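PDB 4IO6: AvGluR1 ligand binding domain from Adineta vaga, which binds amino acids such as glutamate and methionine between the two lobes of an extracellular clamshell, probably to gate the ion channel of a rotifer glutamate receptor. Local coordinates for residues Ile15-Phe20 with Thr65-Leu70; Ser106-Met111 with Leu195-Glu200; Gly134-Thr139 with Tyr157-Arg162; Gln163-Ser168 with Ser177-Gly182. All coordinates share one frame; numbering follows the deposited sequence.

From the N terminus, contact 1 closes first, bringing the loop after strand 9-14 to the start of helix 67-75 in the lobe that the chain enters first. Contact 2 then opens on strand 103-112 and closes last, at strand 195-198, pairing these neighbouring strands in the sheet of the second lobe. Contacts 3 and 4 both fall inside this span, one after the other: contact 3 joins the parallel strands 134-136 and 157-159, and contact 4 lays helix 162-170 on strand 176-180. All four contacts reach the bound methionine, contact 2 through Met-107. Tyr-67 and Arg-162 meet between contacts 1 and 3, while contacts 2 and 4 share a sheet through strands 103-112 and 176-180.

Contact 1: residues Ile15-Phe20 with Thr65-Leu70; sequences IESVPF and TSYTGL. With MET (methionine), chain C.
With chi1 of Ile-15 at -178°, CG1 lies opposite the backbone nitrogen and the extended chain carries CD1 over the centre of the Tyr-67 ring. Tyr-67 in turn keeps CG beside its backbone N and anti to the carbonyl carbon (chi1 -77°), swinging the phenol from the helix start toward the loop 15-20. The result is a CH-pi contact, Ile-15 CD1 lying 4.0 Å from the centroid of the Tyr-67 ring. On the opposite ring face sits CB of the bound methionine, offset toward the rim, so the ring is sandwiched between Ile-15 and the ligand. The other branch of Ile-15 fills in beside it: CG2 is 3.8 Å from Tyr-67 CE2 and 3.9 Å from Leu-70 CD2. At the far end of the phenol, Tyr-67 OH comes within 3.5 Å of Ser-17 CB; this hydroxyl is hydrogen-bonded to Asp-85 and Arg-162, and Ser-17 OG also bonds Asp-85. With an alanine here instead of Tyr-67, the ligand would probably lose its aromatic floor, Ile-15 CD1 would face a gap, and Asp-85 and Arg-162 would lack the hydroxyl that bridges them. Ser-66 OG caps the start of helix 67-75 by accepting from Gly-69 N (2.9 Å). Helix 90-93 flanks Tyr-67 through Arg-92, and helix 181-190 of the facing lobe touches Ser-17 through Thr-183.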
# COMPACT_ATOMS: atom_id res chain seq x y z
N ILE A 15 -14.01 11.78 -9.79
CA ILE A 15 -15.31 11.10 -9.72
C ILE A 15 -15.96 11.39 -8.35
O ILE A 15 -15.30 11.33 -7.31
CB ILE A 15 -15.16 9.56 -9.99
CG1 ILE A 15 -16.51 8.85 -9.96
CG2 ILE A 15 -14.18 8.93 -9.01
CD1 ILE A 15 -16.40 7.43 -10.49
N GLU A 16 -17.24 11.72 -8.35
CA GLU A 16 -17.90 12.13 -7.13
C GLU A 16 -17.88 11.02 -6.10
O GLU A 16 -18.34 9.90 -6.38
CB GLU A 16 -19.35 12.53 -7.41
CG GLU A 16 -20.12 12.97 -6.17
CD GLU A 16 -21.50 13.54 -6.50
OE1 GLU A 16 -21.79 13.73 -7.70
OE2 GLU A 16 -22.29 13.80 -5.55
N SER A 17 -17.41 11.36 -4.91
CA SER A 17 -17.33 10.43 -3.80
C SER A 17 -16.98 11.21 -2.55
O SER A 17 -15.84 11.59 -2.36
CB SER A 17 -16.25 9.40 -4.04
OG SER A 17 -16.26 8.47 -2.97
N VAL A 18 -17.95 11.48 -1.67
CA VAL A 18 -17.62 12.28 -0.50
C VAL A 18 -16.81 11.46 0.50
O VAL A 18 -17.11 10.30 0.74
CB VAL A 18 -18.91 12.83 0.21
CG1 VAL A 18 -19.69 13.68 -0.76
CG2 VAL A 18 -19.74 11.73 0.75
N PRO A 19 -15.76 12.08 1.12
CA PRO A 19 -15.24 13.44 1.00
C PRO A 19 -13.97 13.52 0.14
O PRO A 19 -13.20 14.47 0.30
CB PRO A 19 -14.95 13.79 2.45
CG PRO A 19 -14.38 12.48 2.99
CD PRO A 19 -15.09 11.36 2.22
N PHE A 20 -13.79 12.58 -0.76
CA PHE A 20 -12.69 12.63 -1.73
C PHE A 20 -12.95 13.76 -2.74
O PHE A 20 -12.12 14.65 -2.93
CB PHE A 20 -12.53 11.29 -2.44
CG PHE A 20 -11.78 10.26 -1.63
CD1 PHE A 20 -10.41 10.37 -1.47
CD2 PHE A 20 -12.43 9.18 -1.03
CE1 PHE A 20 -9.70 9.43 -0.75
CE2 PHE A 20 -11.72 8.26 -0.30
CZ PHE A 20 -10.37 8.37 -0.15
N THR A 65 -21.15 7.58 -13.74
CA THR A 65 -19.93 6.96 -14.26
C THR A 65 -19.44 5.99 -13.19
O THR A 65 -19.48 6.30 -12.00
CB THR A 65 -18.80 8.00 -14.53
OG1 THR A 65 -19.21 8.90 -15.55
CG2 THR A 65 -17.52 7.32 -14.99
N SER A 66 -19.02 4.79 -13.59
CA SER A 66 -18.55 3.82 -12.65
C SER A 66 -17.04 3.94 -12.54
O SER A 66 -16.42 4.67 -13.33
CB SER A 66 -18.90 2.39 -13.10
OG SER A 66 -18.13 2.00 -14.23
N TYR A 67 -16.45 3.25 -11.58
CA TYR A 67 -15.00 3.29 -11.43
C TYR A 67 -14.33 2.62 -12.63
O TYR A 67 -13.34 3.13 -13.19
CB TYR A 67 -14.57 2.69 -10.09
CG TYR A 67 -14.83 3.67 -8.98
CD1 TYR A 67 -16.09 3.84 -8.47
CD2 TYR A 67 -13.82 4.49 -8.50
CE1 TYR A 67 -16.35 4.79 -7.48
CE2 TYR A 67 -14.06 5.44 -7.53
CZ TYR A 67 -15.34 5.59 -7.01
OH TYR A 67 -15.58 6.55 -6.04
N THR A 68 -14.88 1.49 -13.09
CA THR A 68 -14.34 0.86 -14.30
C THR A 68 -14.48 1.81 -15.48
O THR A 68 -13.60 1.90 -16.34
CB THR A 68 -15.12 -0.42 -14.61
OG1 THR A 68 -14.74 -1.38 -13.63
CG2 THR A 68 -14.80 -0.91 -16.04
N GLY A 69 -15.61 2.51 -15.53
CA GLY A 69 -15.87 3.47 -16.58
C GLY A 69 -14.83 4.59 -16.64
O GLY A 69 -14.42 5.00 -17.72
N LEU A 70 -14.44 5.08 -15.47
CA LEU A 70 -13.44 6.15 -15.38
C LEU A 70 -12.10 5.66 -15.90
O LEU A 70 -11.41 6.36 -16.67
CB LEU A 70 -13.32 6.60 -13.93
CG LEU A 70 -12.27 7.70 -13.66
CD1 LEU A 70 -12.62 8.96 -14.41
CD2 LEU A 70 -12.16 7.92 -12.18
N MET C . -12.62 1.90 -4.92
CA MET C . -13.59 1.06 -5.65
C MET C . -13.18 0.91 -7.09
O MET C . -12.17 1.52 -7.55
CB MET C . -15.02 1.60 -5.58
CG MET C . -15.73 1.19 -4.32
SD MET C . -16.04 -0.63 -4.39
CE MET C . -16.34 -0.98 -2.65
OXT MET C . -13.82 0.19 -7.87

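Contact 2: residues Ser106-Met111 with Leu195-Glu200; sequences SMRILM and LTLVGE
Met-111 and Thr-196 form an antiparallel hydrogen-bonded pair, N to O in both directions, with Thr-196 N reaching Met-111 O at 2.8 Å. The next such pair, Ile-109 with Val-198, has one direct bond, from Val-198 N to Ile-109 O (3.1 Å). Its other half runs through a water that accepts from Ile-109 N and donates to Val-198 O. The same water also takes Arg-108 NE and donates to Glu-200 O, four bonds in all. Arg-108 NH2 to Gly-199 O is a weak hydrogen bond, 2.9 Å but bent (125° at the hydrogen). The guanidinium reaches it because the Arg-108 chain bends at chi2 and chi3, laying one face over Leu-197 CB. Gly-199 has a positive phi (89°) at which a CB would collide with the carbonyl oxygen of Val-198. Apolar packing covers both sheet faces. Met-111 SD meets Val-198 CG1 at 3.7 Å and its CG lies alongside Thr-196 CG2; on the other face Leu-110 CD1 rests 3.8 Å from Leu-197 CD2, under helices 162-170 and 181-190. Strands paired like this, one of them long and central, build the antiparallel sheet of the second lobe in this ionotropic glutamate receptor clamshell.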
# COMPACT_ATOMS: atom_id res chain seq x y z
N SER A 106 -9.39 -1.19 2.21
CA SER A 106 -10.05 -2.50 2.38
C SER A 106 -11.54 -2.19 2.27
O SER A 106 -11.93 -1.02 2.23
CB SER A 106 -9.68 -3.13 3.73
OG SER A 106 -10.00 -2.26 4.81
N MET A 107 -12.38 -3.22 2.22
CA MET A 107 -13.83 -3.03 2.15
C MET A 107 -14.53 -3.44 3.42
O MET A 107 -14.02 -4.25 4.20
CB MET A 107 -14.40 -3.80 0.96
CG MET A 107 -14.02 -3.18 -0.36
SD MET A 107 -14.93 -3.92 -1.76
CE MET A 107 -13.91 -5.31 -2.16
N ARG A 108 -15.72 -2.87 3.63
CA ARG A 108 -16.60 -3.22 4.74
C ARG A 108 -17.99 -3.54 4.21
O ARG A 108 -18.39 -3.03 3.16
CB ARG A 108 -16.76 -2.06 5.74
CG ARG A 108 -15.48 -1.54 6.41
CD ARG A 108 -14.86 -2.48 7.42
NE ARG A 108 -15.75 -3.13 8.39
CZ ARG A 108 -16.13 -2.64 9.57
NH1 ARG A 108 -15.75 -1.42 9.97
NH2 ARG A 108 -16.91 -3.37 10.36
N ILE A 109 -18.73 -4.33 4.99
CA ILE A 109 -20.15 -4.57 4.75
C ILE A 109 -20.97 -3.43 5.36
O ILE A 109 -20.79 -3.09 6.54
CB ILE A 109 -20.57 -5.90 5.36
CG1 ILE A 109 -19.74 -7.03 4.75
CG2 ILE A 109 -22.06 -6.15 5.14
CD1 ILE A 109 -19.82 -8.33 5.52
N LEU A 110 -21.83 -2.83 4.53
CA LEU A 110 -22.77 -1.76 4.91
C LEU A 110 -24.18 -2.31 5.06
O LEU A 110 -24.61 -3.08 4.22
CB LEU A 110 -22.81 -0.74 3.78
CG LEU A 110 -23.68 0.49 4.02
CD1 LEU A 110 -23.14 1.37 5.16
CD2 LEU A 110 -23.80 1.31 2.73
N MET A 111 -24.90 -1.89 6.10
CA MET A 111 -26.26 -2.40 6.34
C MET A 111 -27.04 -1.42 7.17
O MET A 111 -26.47 -0.50 7.73
CB MET A 111 -26.20 -3.75 7.06
CG MET A 111 -25.65 -3.68 8.49
SD MET A 111 -25.67 -5.33 9.23
CE MET A 111 -25.38 -4.95 10.95
N LEU A 195 -27.41 3.84 9.29
CA LEU A 195 -26.70 2.75 8.63
C LEU A 195 -25.47 2.43 9.46
O LEU A 195 -25.01 3.25 10.27
CB LEU A 195 -26.29 3.14 7.20
CG LEU A 195 -27.45 3.47 6.25
CD1 LEU A 195 -26.95 3.77 4.83
CD2 LEU A 195 -28.49 2.34 6.22
N THR A 196 -24.91 1.25 9.27
CA THR A 196 -23.76 0.85 10.06
C THR A 196 -22.90 -0.14 9.29
O THR A 196 -23.28 -0.61 8.20
CB THR A 196 -24.21 0.26 11.42
OG1 THR A 196 -23.09 0.24 12.31
CG2 THR A 196 -24.78 -1.12 11.25
N LEU A 197 -21.71 -0.41 9.83
CA LEU A 197 -20.76 -1.34 9.23
C LEU A 197 -20.67 -2.57 10.13
O LEU A 197 -20.84 -2.49 11.35
CB LEU A 197 -19.38 -0.70 9.10
CG LEU A 197 -19.36 0.70 8.46
CD1 LEU A 197 -17.93 1.18 8.35
CD2 LEU A 197 -19.98 0.65 7.08
N VAL A 198 -20.40 -3.72 9.51
CA VAL A 198 -20.33 -4.96 10.26
C VAL A 198 -19.27 -5.89 9.67
O VAL A 198 -18.98 -5.84 8.48
CB VAL A 198 -21.71 -5.66 10.30
CG1 VAL A 198 -22.11 -6.18 8.91
CG2 VAL A 198 -21.70 -6.78 11.32
N GLY A 199 -18.67 -6.71 10.53
CA GLY A 199 -17.74 -7.73 10.07
C GLY A 199 -16.30 -7.26 9.96
O GLY A 199 -15.98 -6.08 10.13
N GLU A 200 -15.42 -8.21 9.68
CA GLU A 200 -14.02 -7.92 9.46
C GLU A 200 -13.84 -7.21 8.13
O GLU A 200 -14.64 -7.39 7.21
CB GLU A 200 -13.20 -9.21 9.44
CG GLU A 200 -13.00 -9.83 10.81
CD GLU A 200 -12.23 -8.90 11.74
OE1 GLU A 200 -11.04 -8.64 11.47
OE2 GLU A 200 -12.84 -8.42 12.72
O HOH W 1 -16.69 -5.54 7.06

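Contact 3: residues Gly134-Thr139 with Tyr157-Arg162; sequences GIRIGT and YPLKSR. With MET (methionine), chain C.
Strands 134-136 and 157-159 run parallel, their short axes 36° apart, with Ile-135 N giving to Tyr-157 O (2.9 Å), Leu-159 N to Ile-135 O, and Ile-137 N to Leu-159 O. Helix 140-149 links them in a beta-alpha-beta unit. Gly-134 lets Leu-159 come close: CD1 of Leu-159 is 3.5 Å from Gly-134 C, where a CB on the glycine would clash. On the opposite sheet face, beyond the strand end, Ile-137 CG2 rests 3.9 Å from Pro-158 CB. Arg-136 leans across the strand pair, its CG 3.8 Å from Leu-159 CB, then bends at chi3 (-79°) to bring its guanidinium over Arg-162. There NH1 stands above one face of the Arg-162 guanidinium, offset toward the rim, 3.3 Å from Arg-162 NE, and the two planes are turned 53° apart. Arg-136 NH2 is held by Phe-178 O and approaches the methyl CE of the bound methionine at 3.7 Å; Arg-162 NH2, besides meeting Tyr-67, is held by a salt bridge to Asp-85. With a leucine in place of Arg-136, Phe-178 O would probably lose this donor and the Arg-162 face its overlying NH1. Thr-139 OG1 ties back to Arg-136 O (2.7 Å) at the N-cap of helix 140-149. Arg-136 also binds L-glutamate, so two arginines gathered at the ligand's side-chain end are consistent with a pocket that receives an anionic side chain yet accommodates an uncharged thioether.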
# COMPACT_ATOMS: atom_id res chain seq x y z
N GLY A 134 -26.95 -5.71 -2.66
CA GLY A 134 -26.71 -4.66 -3.64
C GLY A 134 -25.24 -4.49 -3.97
O GLY A 134 -24.38 -4.42 -3.09
N ILE A 135 -24.95 -4.48 -5.27
CA ILE A 135 -23.57 -4.38 -5.77
C ILE A 135 -23.52 -3.29 -6.82
O ILE A 135 -24.25 -3.33 -7.80
CB ILE A 135 -23.11 -5.72 -6.39
CG1 ILE A 135 -22.99 -6.81 -5.30
CG2 ILE A 135 -21.82 -5.57 -7.18
CD1 ILE A 135 -21.95 -6.51 -4.25
N ARG A 136 -22.65 -2.31 -6.61
CA ARG A 136 -22.44 -1.27 -7.61
C ARG A 136 -21.66 -1.86 -8.81
O ARG A 136 -20.55 -2.36 -8.65
CB ARG A 136 -21.69 -0.08 -7.02
CG ARG A 136 -22.57 0.81 -6.18
CD ARG A 136 -21.70 1.86 -5.49
NE ARG A 136 -21.04 1.27 -4.33
CZ ARG A 136 -19.89 1.71 -3.79
NH1 ARG A 136 -19.21 2.71 -4.32
NH2 ARG A 136 -19.42 1.09 -2.71
N ILE A 137 -22.25 -1.83 -9.99
CA ILE A 137 -21.57 -2.40 -11.15
C ILE A 137 -20.34 -1.57 -11.49
O ILE A 137 -20.30 -0.36 -11.21
CB ILE A 137 -22.52 -2.57 -12.35
CG1 ILE A 137 -22.98 -1.22 -12.89
CG2 ILE A 137 -23.68 -3.46 -11.94
CD1 ILE A 137 -23.89 -1.35 -14.10
N GLY A 138 -19.31 -2.22 -12.02
CA GLY A 138 -18.11 -1.52 -12.44
C GLY A 138 -17.31 -1.02 -11.27
O GLY A 138 -16.73 0.06 -11.32
N THR A 139 -17.29 -1.80 -10.19
CA THR A 139 -16.48 -1.50 -9.02
C THR A 139 -15.72 -2.72 -8.55
O THR A 139 -16.06 -3.88 -8.89
CB THR A 139 -17.30 -1.01 -7.81
OG1 THR A 139 -18.15 -2.09 -7.35
CG2 THR A 139 -18.12 0.20 -8.19
N TYR A 157 -28.37 -7.56 -6.81
CA TYR A 157 -29.18 -6.39 -7.14
C TYR A 157 -28.22 -5.30 -7.62
O TYR A 157 -27.39 -4.80 -6.82
CB TYR A 157 -29.96 -5.91 -5.91
CG TYR A 157 -30.99 -4.85 -6.21
CD1 TYR A 157 -30.65 -3.51 -6.27
CD2 TYR A 157 -32.32 -5.20 -6.44
CE1 TYR A 157 -31.61 -2.54 -6.55
CE2 TYR A 157 -33.26 -4.25 -6.71
CZ TYR A 157 -32.91 -2.92 -6.76
OH TYR A 157 -33.88 -1.98 -7.05
N PRO A 158 -28.29 -4.92 -8.91
CA PRO A 158 -27.30 -3.99 -9.44
C PRO A 158 -27.60 -2.56 -9.03
O PRO A 158 -28.75 -2.17 -8.99
CB PRO A 158 -27.44 -4.14 -10.96
CG PRO A 158 -28.84 -4.61 -11.16
CD PRO A 158 -29.24 -5.40 -9.95
N LEU A 159 -26.54 -1.81 -8.74
CA LEU A 159 -26.65 -0.41 -8.34
C LEU A 159 -25.80 0.45 -9.26
O LEU A 159 -24.70 0.05 -9.65
CB LEU A 159 -26.17 -0.25 -6.89
CG LEU A 159 -26.94 -1.08 -5.85
CD1 LEU A 159 -26.17 -1.16 -4.54
CD2 LEU A 159 -28.37 -0.54 -5.62
N LYS A 160 -26.27 1.65 -9.57
CA LYS A 160 -25.58 2.53 -10.51
C LYS A 160 -24.75 3.61 -9.81
O LYS A 160 -23.94 4.30 -10.45
CB LYS A 160 -26.58 3.22 -11.43
CG LYS A 160 -27.43 4.30 -10.77
CD LYS A 160 -28.58 4.75 -11.70
CE LYS A 160 -29.29 6.00 -11.18
NZ LYS A 160 -30.35 6.49 -12.12
N SER A 161 -24.93 3.74 -8.50
CA SER A 161 -24.28 4.81 -7.75
C SER A 161 -24.35 4.55 -6.26
O SER A 161 -25.15 3.73 -5.79
CB SER A 161 -24.96 6.14 -8.04
OG SER A 161 -26.28 6.12 -7.53
N ARG A 162 -23.55 5.28 -5.50
CA ARG A 162 -23.68 5.20 -4.06
C ARG A 162 -25.05 5.68 -3.62
O ARG A 162 -25.62 5.14 -2.70
CB ARG A 162 -22.59 6.01 -3.36
CG ARG A 162 -21.24 5.36 -3.43
CD ARG A 162 -20.22 6.10 -2.61
NE ARG A 162 -18.89 5.53 -2.73
CZ ARG A 162 -18.00 5.82 -3.67
NH1 ARG A 162 -18.29 6.68 -4.66
NH2 ARG A 162 -16.83 5.18 -3.67
N MET C . -12.62 1.90 -4.92
CA MET C . -13.59 1.06 -5.65
C MET C . -13.18 0.91 -7.09
O MET C . -12.17 1.52 -7.55
CB MET C . -15.02 1.60 -5.58
CG MET C . -15.73 1.19 -4.32
SD MET C . -16.04 -0.63 -4.39
CE MET C . -16.34 -0.98 -2.65
OXT MET C . -13.82 0.19 -7.87
O HOH W 2 -22.18 1.39 -10.56

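Contact 4: residues Gln163-Ser168 with Ser177-Gly182; sequences QEMYDS and SFMDIG. With MET (methionine), chain C.
Met-179 crosses Tyr-166 at about a right angle, presenting its sulfur to the ring edge: SD lies 5.4 Å from the Tyr-166 ring centroid and 82° off the normal, a Met-aromatic contact made near the ring plane. Beyond the sulfur, Met-179 CE reaches the phenolic OH of Tyr-166 at 3.4 Å. Met-165, on the helix of Tyr-166, crosses Met-179 obliquely. Its chain is extended through chi2 and then bends at chi3 (68°), which turns CE onto Met-179 CG, 3.6 Å away. The Met-165 sulfur lies 3.4 Å from Ser-177 OG, a hydroxyl whose hydrogen bond goes to Gly-134 O. Helix 162-170 thereby packs on strand 176-180, layering helix against sheet in the alpha/beta lobe of the ligand-binding clamshell, with Leu-110 touching both methionines and Leu-159 touching Met-165. Within the helix, Glu-164 O is gripped twice by Ser-168, whose N and OG reach it from opposite faces of the carbonyl plane. Gln-163 NE2 donates to Asp-167 OD1 from above the carboxylate plane. Past the packed residues the strand ends at Asp-180, at the N-cap position of helix 181-190, and there OD2 accepts from the amino N of the bound methionine at 2.7 Å while OD1 is held by Asn-105.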
# COMPACT_ATOMS: atom_id res chain seq x y z
N GLN A 163 -25.59 6.69 -4.28
CA GLN A 163 -26.90 7.19 -3.88
C GLN A 163 -27.97 6.10 -4.04
O GLN A 163 -28.84 5.97 -3.20
CB GLN A 163 -27.29 8.43 -4.65
CG GLN A 163 -28.52 9.11 -4.05
CD GLN A 163 -28.25 9.63 -2.66
OE1 GLN A 163 -27.21 10.26 -2.41
NE2 GLN A 163 -29.15 9.34 -1.72
N GLU A 164 -27.88 5.32 -5.11
CA GLU A 164 -28.84 4.24 -5.30
C GLU A 164 -28.65 3.17 -4.20
O GLU A 164 -29.63 2.59 -3.72
CB GLU A 164 -28.79 3.63 -6.71
CG GLU A 164 -29.95 2.66 -6.94
CD GLU A 164 -30.07 2.03 -8.33
OE1 GLU A 164 -29.09 2.03 -9.11
OE2 GLU A 164 -31.17 1.49 -8.64
N MET A 165 -27.40 2.94 -3.83
CA MET A 165 -27.07 2.04 -2.72
C MET A 165 -27.75 2.49 -1.42
O MET A 165 -28.46 1.71 -0.79
CB MET A 165 -25.54 1.94 -2.53
CG MET A 165 -25.10 0.99 -1.42
SD MET A 165 -23.27 0.97 -1.35
CE MET A 165 -22.89 2.62 -0.77
N TYR A 166 -27.55 3.75 -1.01
CA TYR A 166 -28.15 4.24 0.23
C TYR A 166 -29.68 4.20 0.15
O TYR A 166 -30.32 3.75 1.09
CB TYR A 166 -27.70 5.68 0.53
CG TYR A 166 -26.21 5.87 0.57
CD1 TYR A 166 -25.38 4.99 1.25
CD2 TYR A 166 -25.63 6.95 -0.07
CE1 TYR A 166 -24.02 5.17 1.25
CE2 TYR A 166 -24.27 7.13 -0.08
CZ TYR A 166 -23.47 6.24 0.59
OH TYR A 166 -22.10 6.45 0.57
N ASP A 167 -30.24 4.69 -0.95
CA ASP A 167 -31.69 4.78 -1.10
C ASP A 167 -32.29 3.37 -1.00
O ASP A 167 -33.39 3.18 -0.43
CB ASP A 167 -32.06 5.41 -2.45
CG ASP A 167 -31.72 6.89 -2.54
OD1 ASP A 167 -31.35 7.50 -1.51
OD2 ASP A 167 -31.83 7.44 -3.65
N SER A 168 -31.59 2.39 -1.57
CA SER A 168 -32.11 1.03 -1.64
C SER A 168 -32.07 0.34 -0.28
O SER A 168 -32.99 -0.40 0.08
CB SER A 168 -31.34 0.20 -2.68
OG SER A 168 -31.58 0.71 -3.99
N SER A 177 -24.71 -4.00 1.36
CA SER A 177 -23.81 -3.72 0.24
C SER A 177 -22.37 -3.64 0.75
O SER A 177 -22.09 -3.97 1.91
CB SER A 177 -24.21 -2.43 -0.50
OG SER A 177 -23.60 -2.34 -1.76
N PHE A 178 -21.46 -3.27 -0.13
CA PHE A 178 -20.03 -3.15 0.22
C PHE A 178 -19.58 -1.73 -0.03
O PHE A 178 -20.01 -1.09 -1.01
CB PHE A 178 -19.15 -4.04 -0.67
CG PHE A 178 -19.46 -5.51 -0.63
CD1 PHE A 178 -20.01 -6.11 0.47
CD2 PHE A 178 -19.14 -6.30 -1.74
CE1 PHE A 178 -20.27 -7.49 0.47
CE2 PHE A 178 -19.36 -7.67 -1.74
CZ PHE A 178 -19.92 -8.26 -0.65
N MET A 179 -18.69 -1.24 0.83
CA MET A 179 -18.03 0.04 0.64
C MET A 179 -16.56 -0.07 1.00
O MET A 179 -16.17 -0.88 1.82
CB MET A 179 -18.62 1.13 1.55
CG MET A 179 -20.00 1.63 1.12
SD MET A 179 -20.55 3.08 2.05
CE MET A 179 -19.52 4.38 1.36
N ASP A 180 -15.74 0.82 0.42
CA ASP A 180 -14.37 1.03 0.90
C ASP A 180 -14.41 1.60 2.33
O ASP A 180 -15.32 2.33 2.69
CB ASP A 180 -13.62 2.02 0.01
CG ASP A 180 -13.38 1.51 -1.41
OD1 ASP A 180 -13.16 0.28 -1.61
OD2 ASP A 180 -13.42 2.35 -2.34
N ILE A 181 -13.42 1.25 3.14
CA ILE A 181 -13.44 1.58 4.56
C ILE A 181 -13.47 3.08 4.85
O ILE A 181 -14.21 3.52 5.73
CB ILE A 181 -12.27 0.87 5.27
CG1 ILE A 181 -12.38 1.02 6.78
CG2 ILE A 181 -10.91 1.29 4.72
CD1 ILE A 181 -11.57 0.00 7.54
N GLY A 182 -12.71 3.87 4.11
CA GLY A 182 -12.61 5.29 4.40
C GLY A 182 -13.94 5.98 4.23
O GLY A 182 -14.42 6.69 5.13
N MET C . -12.62 1.90 -4.92
CA MET C . -13.59 1.06 -5.65
C MET C . -13.18 0.91 -7.09
O MET C . -12.17 1.52 -7.55
CB MET C . -15.02 1.60 -5.58
CG MET C . -15.73 1.19 -4.32
SD MET C . -16.04 -0.63 -4.39
CE MET C . -16.34 -0.98 -2.65
OXT MET C . -13.82 0.19 -7.87